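Local atomic coordinates of esterase (Uncultured bacterium, PDB entry 5EGN), a protein that probably hydrolyses carboxylic esters and degrades N-acyl homoserine lactones, the signals of bacterial quorum sensing. Residues S93-D105 with V190-A204. The protein carries 2 engineered substitutions. Residues are numbered along the deposited sequence; the frame is centred on the assembly and turned at random.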
loop_
_atom_site.group_PDB
_atom_site.type_symbol
_atom_site.label_atom_id
_atom_site.label_comp_id
_atom_site.label_asym_id
_atom_site.label_seq_id
_atom_site.Cartn_x
_atom_site.Cartn_y
_atom_site.Cartn_z
ATOM N N SER A 93 5.831 9.484 -13.045
ATOM C CA SER A 93 6.664 10.681 -12.908
ATOM C C SER A 93 8.142 10.350 -13.062
ATOM O O SER A 93 8.617 10.057 -14.159
ATOM C CB SER A 93 6.423 11.363 -11.557
ATOM O OG SER A 93 7.370 12.389 -11.323
ATOM N N ILE A 94 8.860 10.393 -11.944
ATOM C CA ILE A 94 10.284 10.104 -11.937
ATOM C C ILE A 94 10.527 8.635 -12.271
ATOM O O ILE A 94 11.589 8.274 -12.773
ATOM C CB ILE A 94 10.928 10.452 -10.575
ATOM C CG1 ILE A 94 12.454 10.460 -10.687
ATOM C CG2 ILE A 94 10.464 9.494 -9.489
ATOM C CD1 ILE A 94 13.155 10.813 -9.398
ATOM N N GLY A 95 9.532 7.794 -12.010
ATOM C CA GLY A 95 9.615 6.388 -12.362
ATOM C C GLY A 95 9.675 6.223 -13.867
ATOM O O GLY A 95 10.365 5.341 -14.381
ATOM N N GLY A 96 8.943 7.079 -14.574
ATOM C CA GLY A 96 8.978 7.100 -16.024
ATOM C C GLY A 96 10.351 7.505 -16.522
ATOM O O GLY A 96 10.864 6.940 -17.491
ATOM N N MET A 97 10.946 8.486 -15.849
ATOM C CA MET A 97 12.313 8.905 -16.137
ATOM C C MET A 97 13.274 7.733 -15.995
ATOM O O MET A 97 14.109 7.487 -16.867
ATOM C CB MET A 97 12.746 10.037 -15.206
ATOM C CG MET A 97 11.859 11.261 -15.239
ATOM S SD MET A 97 12.521 12.586 -14.211
ATOM C CE MET A 97 11.222 13.803 -14.370
ATOM N N ILE A 98 13.143 7.016 -14.883
ATOM C CA ILE A 98 13.986 5.864 -14.585
ATOM C C ILE A 98 13.840 4.787 -15.654
ATOM O O ILE A 98 14.830 4.209 -16.106
ATOM C CB ILE A 98 13.649 5.273 -13.200
ATOM C CG1 ILE A 98 13.954 6.292 -12.101
ATOM C CG2 ILE A 98 14.433 3.997 -12.956
ATOM C CD1 ILE A 98 13.429 5.899 -10.739
ATOM N N ALA A 99 12.601 4.531 -16.065
ATOM C CA ALA A 99 12.327 3.546 -17.106
ATOM C C ALA A 99 12.954 3.943 -18.444
ATOM O O ALA A 99 13.522 3.104 -19.144
ATOM C CB ALA A 99 10.826 3.350 -17.264
ATOM N N MET A 100 12.849 5.222 -18.796
ATOM C CA MET A 100 13.412 5.716 -20.052
ATOM C C MET A 100 14.939 5.616 -20.056
ATOM O O MET A 100 15.543 5.142 -21.028
ATOM C CB MET A 100 12.969 7.159 -20.307
ATOM C CG MET A 100 11.514 7.284 -20.746
ATOM S SD MET A 100 11.019 8.949 -21.238
ATOM C CE MET A 100 10.839 9.744 -19.643
ATOM N N GLN A 101 15.552 6.059 -18.963
ATOM C CA GLN A 101 16.992 5.927 -18.779
ATOM C C GLN A 101 17.404 4.462 -18.877
ATOM O O GLN A 101 18.467 4.134 -19.408
ATOM C CB GLN A 101 17.416 6.507 -17.428
ATOM C CG GLN A 101 18.899 6.779 -17.317
ATOM C CD GLN A 101 19.362 7.828 -18.302
ATOM O OE1 GLN A 101 18.863 8.953 -18.306
ATOM N NE2 GLN A 101 20.309 7.462 -19.154
ATOM N N LEU A 102 16.546 3.586 -18.365
ATOM C CA LEU A 102 16.789 2.151 -18.415
ATOM C C LEU A 102 16.741 1.645 -19.854
ATOM O O LEU A 102 17.494 0.745 -20.224
ATOM C CB LEU A 102 15.769 1.409 -17.547
ATOM C CG LEU A 102 16.065 -0.043 -17.161
ATOM C CD1 LEU A 102 15.445 -0.355 -15.813
ATOM C CD2 LEU A 102 15.547 -1.010 -18.211
ATOM N N ASN A 103 15.854 2.220 -20.660
ATOM C CA ASN A 103 15.801 1.897 -22.083
ATOM C C ASN A 103 17.053 2.378 -22.804
ATOM O O ASN A 103 17.502 1.764 -23.773
ATOM C CB ASN A 103 14.560 2.509 -22.734
ATOM C CG ASN A 103 13.354 1.598 -22.662
ATOM O OD1 ASN A 103 12.960 0.990 -23.658
ATOM N ND2 ASN A 103 12.762 1.491 -21.478
ATOM N N LEU A 104 17.612 3.482 -22.320
ATOM C CA LEU A 104 18.828 4.042 -22.902
ATOM C C LEU A 104 20.067 3.201 -22.592
ATOM O O LEU A 104 20.842 2.877 -23.492
ATOM C CB LEU A 104 19.037 5.476 -22.409
ATOM C CG LEU A 104 18.625 6.585 -23.379
ATOM C CD1 LEU A 104 17.272 6.284 -23.985
ATOM C CD2 LEU A 104 18.607 7.940 -22.686
ATOM N N ASP A 105 20.247 2.848 -21.322
ATOM C CA ASP A 105 21.461 2.160 -20.887
ATOM C C ASP A 105 21.342 0.637 -20.906
ATOM O O ASP A 105 22.341 -0.063 -21.070
ATOM C CB ASP A 105 21.850 2.617 -19.480
ATOM C CG ASP A 105 22.176 4.094 -19.417
ATOM O OD1 ASP A 105 22.553 4.665 -20.462
ATOM O OD2 ASP A 105 22.058 4.684 -18.323
ATOM N N VAL A 190 15.866 14.710 -10.737
ATOM C CA VAL A 190 14.489 14.676 -11.227
ATOM C C VAL A 190 14.122 15.919 -12.044
ATOM O O VAL A 190 13.339 15.837 -12.991
ATOM C CB VAL A 190 13.485 14.513 -10.055
ATOM C CG1 VAL A 190 13.593 15.675 -9.074
ATOM C CG2 VAL A 190 12.062 14.370 -10.575
ATOM N N PHE A 191 14.709 17.061 -11.700
ATOM C CA PHE A 191 14.378 18.312 -12.371
ATOM C C PHE A 191 15.287 18.604 -13.562
ATOM O O PHE A 191 14.861 19.219 -14.539
ATOM C CB PHE A 191 14.443 19.480 -11.383
ATOM C CG PHE A 191 13.324 19.495 -10.381
ATOM C CD1 PHE A 191 12.022 19.745 -10.781
ATOM C CD2 PHE A 191 13.575 19.278 -9.037
ATOM C CE1 PHE A 191 10.992 19.765 -9.861
ATOM C CE2 PHE A 191 12.547 19.297 -8.113
ATOM C CZ PHE A 191 11.256 19.542 -8.526
ATOM N N ALA A 192 16.537 18.162 -13.480
ATOM C CA ALA A 192 17.541 18.543 -14.467
ATOM C C ALA A 192 17.723 17.500 -15.568
ATOM O O ALA A 192 18.240 17.812 -16.642
ATOM C CB ALA A 192 18.869 18.811 -13.780
ATOM N N TRP A 193 17.305 16.268 -15.295
ATOM C CA TRP A 193 17.420 15.172 -16.255
ATOM C C TRP A 193 16.718 15.506 -17.567
ATOM O O TRP A 193 15.527 15.809 -17.584
ATOM C CB TRP A 193 16.841 13.890 -15.659
ATOM C CG TRP A 193 16.924 12.691 -16.546
ATOM C CD1 TRP A 193 18.027 11.925 -16.789
ATOM C CD2 TRP A 193 15.852 12.097 -17.286
ATOM N NE1 TRP A 193 17.709 10.899 -17.646
ATOM C CE2 TRP A 193 16.381 10.982 -17.963
ATOM C CE3 TRP A 193 14.497 12.404 -17.444
ATOM C CZ2 TRP A 193 15.602 10.173 -18.788
ATOM C CZ3 TRP A 193 13.727 11.601 -18.263
ATOM C CH2 TRP A 193 14.280 10.499 -18.924
ATOM N N ASN A 194 17.465 15.449 -18.665
ATOM C CA ASN A 194 16.950 15.872 -19.961
ATOM C C ASN A 194 17.483 15.008 -21.102
ATOM O O ASN A 194 18.681 15.005 -21.381
ATOM C CB ASN A 194 17.300 17.344 -20.198
ATOM C CG ASN A 194 16.536 17.952 -21.357
ATOM O OD1 ASN A 194 16.243 17.286 -22.347
ATOM N ND2 ASN A 194 16.213 19.234 -21.237
ATOM N N ILE A 195 16.586 14.282 -21.761
ATOM C CA ILE A 195 16.966 13.425 -22.880
ATOM C C ILE A 195 16.112 13.696 -24.116
ATOM O O ILE A 195 15.793 12.778 -24.874
ATOM C CB ILE A 195 16.857 11.928 -22.519
ATOM C CG1 ILE A 195 15.425 11.568 -22.112
ATOM C CG2 ILE A 195 17.829 11.575 -21.406
ATOM C CD1 ILE A 195 15.094 10.102 -22.297
ATOM N N LYS A 196 15.752 14.960 -24.318
ATOM C CA LYS A 196 14.938 15.366 -25.465
ATOM C C LYS A 196 15.520 14.892 -26.794
ATOM O O LYS A 196 14.787 14.457 -27.681
ATOM C CB LYS A 196 14.779 16.888 -25.497
ATOM C CG LYS A 196 13.887 17.463 -24.405
ATOM C CD LYS A 196 13.881 18.985 -24.453
ATOM C CE LYS A 196 12.869 19.578 -23.481
ATOM N NZ LYS A 196 13.473 19.972 -22.179
ATOM N N ASP A 197 16.838 14.969 -26.924
ATOM C CA ASP A 197 17.509 14.628 -28.173
ATOM C C ASP A 197 17.693 13.122 -28.338
ATOM O O ASP A 197 17.962 12.639 -29.437
ATOM C CB ASP A 197 18.865 15.328 -28.241
ATOM C CG ASP A 197 19.641 15.209 -26.947
ATOM O OD1 ASP A 197 19.012 15.228 -25.867
ATOM O OD2 ASP A 197 20.884 15.097 -27.006
ATOM N N ARG A 198 17.542 12.388 -27.243
ATOM C CA ARG A 198 17.834 10.961 -27.236
ATOM C C ARG A 198 16.571 10.105 -27.176
ATOM O O ARG A 198 16.649 8.878 -27.122
ATOM C CB ARG A 198 18.758 10.627 -26.061
ATOM C CG ARG A 198 20.142 11.258 -26.172
ATOM C CD ARG A 198 20.938 11.134 -24.878
ATOM N NE ARG A 198 20.602 12.176 -23.909
ATOM C CZ ARG A 198 21.167 12.286 -22.711
ATOM N NH1 ARG A 198 22.092 11.415 -22.330
ATOM N NH2 ARG A 198 20.805 13.263 -21.890
ATOM N N LEU A 199 15.410 10.752 -27.198
ATOM C CA LEU A 199 14.135 10.044 -27.096
ATOM C C LEU A 199 13.895 9.103 -28.271
ATOM O O LEU A 199 13.324 8.025 -28.105
ATOM C CB LEU A 199 12.977 11.039 -26.996
ATOM C CG LEU A 199 12.747 11.698 -25.636
ATOM C CD1 LEU A 199 11.844 12.906 -25.783
ATOM C CD2 LEU A 199 12.150 10.701 -24.654
ATOM N N SER A 200 14.338 9.512 -29.455
ATOM C CA SER A 200 14.101 8.736 -30.667
ATOM C C SER A 200 14.962 7.479 -30.728
ATOM O O SER A 200 14.797 6.650 -31.623
ATOM C CB SER A 200 14.341 9.599 -31.908
ATOM O OG SER A 200 15.623 10.199 -31.879
ATOM N N SER A 201 15.881 7.343 -29.777
ATOM C CA SER A 201 16.690 6.135 -29.660
ATOM C C SER A 201 15.943 5.062 -28.872
ATOM O O SER A 201 16.269 3.881 -28.956
ATOM C CB SER A 201 18.036 6.443 -29.000
ATOM O OG SER A 201 17.862 6.983 -27.702
ATOM N N ILE A 202 14.942 5.479 -28.102
ATOM C CA ILE A 202 14.048 4.538 -27.436
ATOM C C ILE A 202 13.140 3.895 -28.469
ATOM O O ILE A 202 12.322 4.574 -29.078
ATOM C CB ILE A 202 13.181 5.224 -26.363
ATOM C CG1 ILE A 202 14.060 5.919 -25.326
ATOM C CG2 ILE A 202 12.242 4.218 -25.707
ATOM C CD1 ILE A 202 13.281 6.640 -24.248
ATOM N N GLN A 203 13.273 2.590 -28.671
ATOM C CA GLN A 203 12.516 1.928 -29.729
ATOM C C GLN A 203 11.531 0.891 -29.210
ATOM O O GLN A 203 10.645 0.446 -29.934
ATOM C CB GLN A 203 13.480 1.278 -30.719
ATOM C CG GLN A 203 14.470 2.250 -31.347
ATOM C CD GLN A 203 13.874 2.989 -32.521
ATOM O OE1 GLN A 203 12.921 2.520 -33.147
ATOM N NE2 GLN A 203 14.441 4.144 -32.840
ATOM N N ALA A 204 11.697 0.514 -27.949
ATOM C CA ALA A 204 10.849 -0.493 -27.321
ATOM C C ALA A 204 9.389 -0.045 -27.306
ATOM O O ALA A 204 9.109 1.156 -27.323
ATOM C CB ALA A 204 11.331 -0.784 -25.908
#
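The indole of Trp193 is sandwiched between Met97 of helix 94-105 and Ile195 of its own loop. In this alpha/beta hydrolase fold the helix starts right after Ser93, in a sequence fitting the nucleophile elbow (GxSxG). Met97 CB sits over one face, 3.9 Å from the centroid of the six-membered ring, as a CH-pi contact, and Ile195 CG2 lies over the opposite face, toward its rim. At the ring edge, in plane, Met100 CE meets Trp193 CH2 at 3.6 Å, brought there by a bend at chi3 (-77°). Trp193 NE1 hydrogen-bonds Gln101 OE1 (N-H...O angle 160°), though the modelled length is doubtfully short; the amide is turned 80° from the ring plane. Beyond CG the Met97 chain runs extended, carrying SD obliquely past the indole, a Met-aromatic contact, and CE to Val190 CG2 at 3.9 Å. An alanine in place of Met97 would probably open a gap beside Trp193 CE3 and CZ3 and leave Val190 CG2 with Ile94 as its remaining neighbour across the contact. Further along, Leu104 inserts between Ile195 and Ile202, while helix 219-228 backs Met100 and Leu199. Asn103 ND2 bonds Ala99 O within the helix and Asn113 OD1 on strand 110-116; Asn103 OD1 lies 3.3 Å from Ala204 CB.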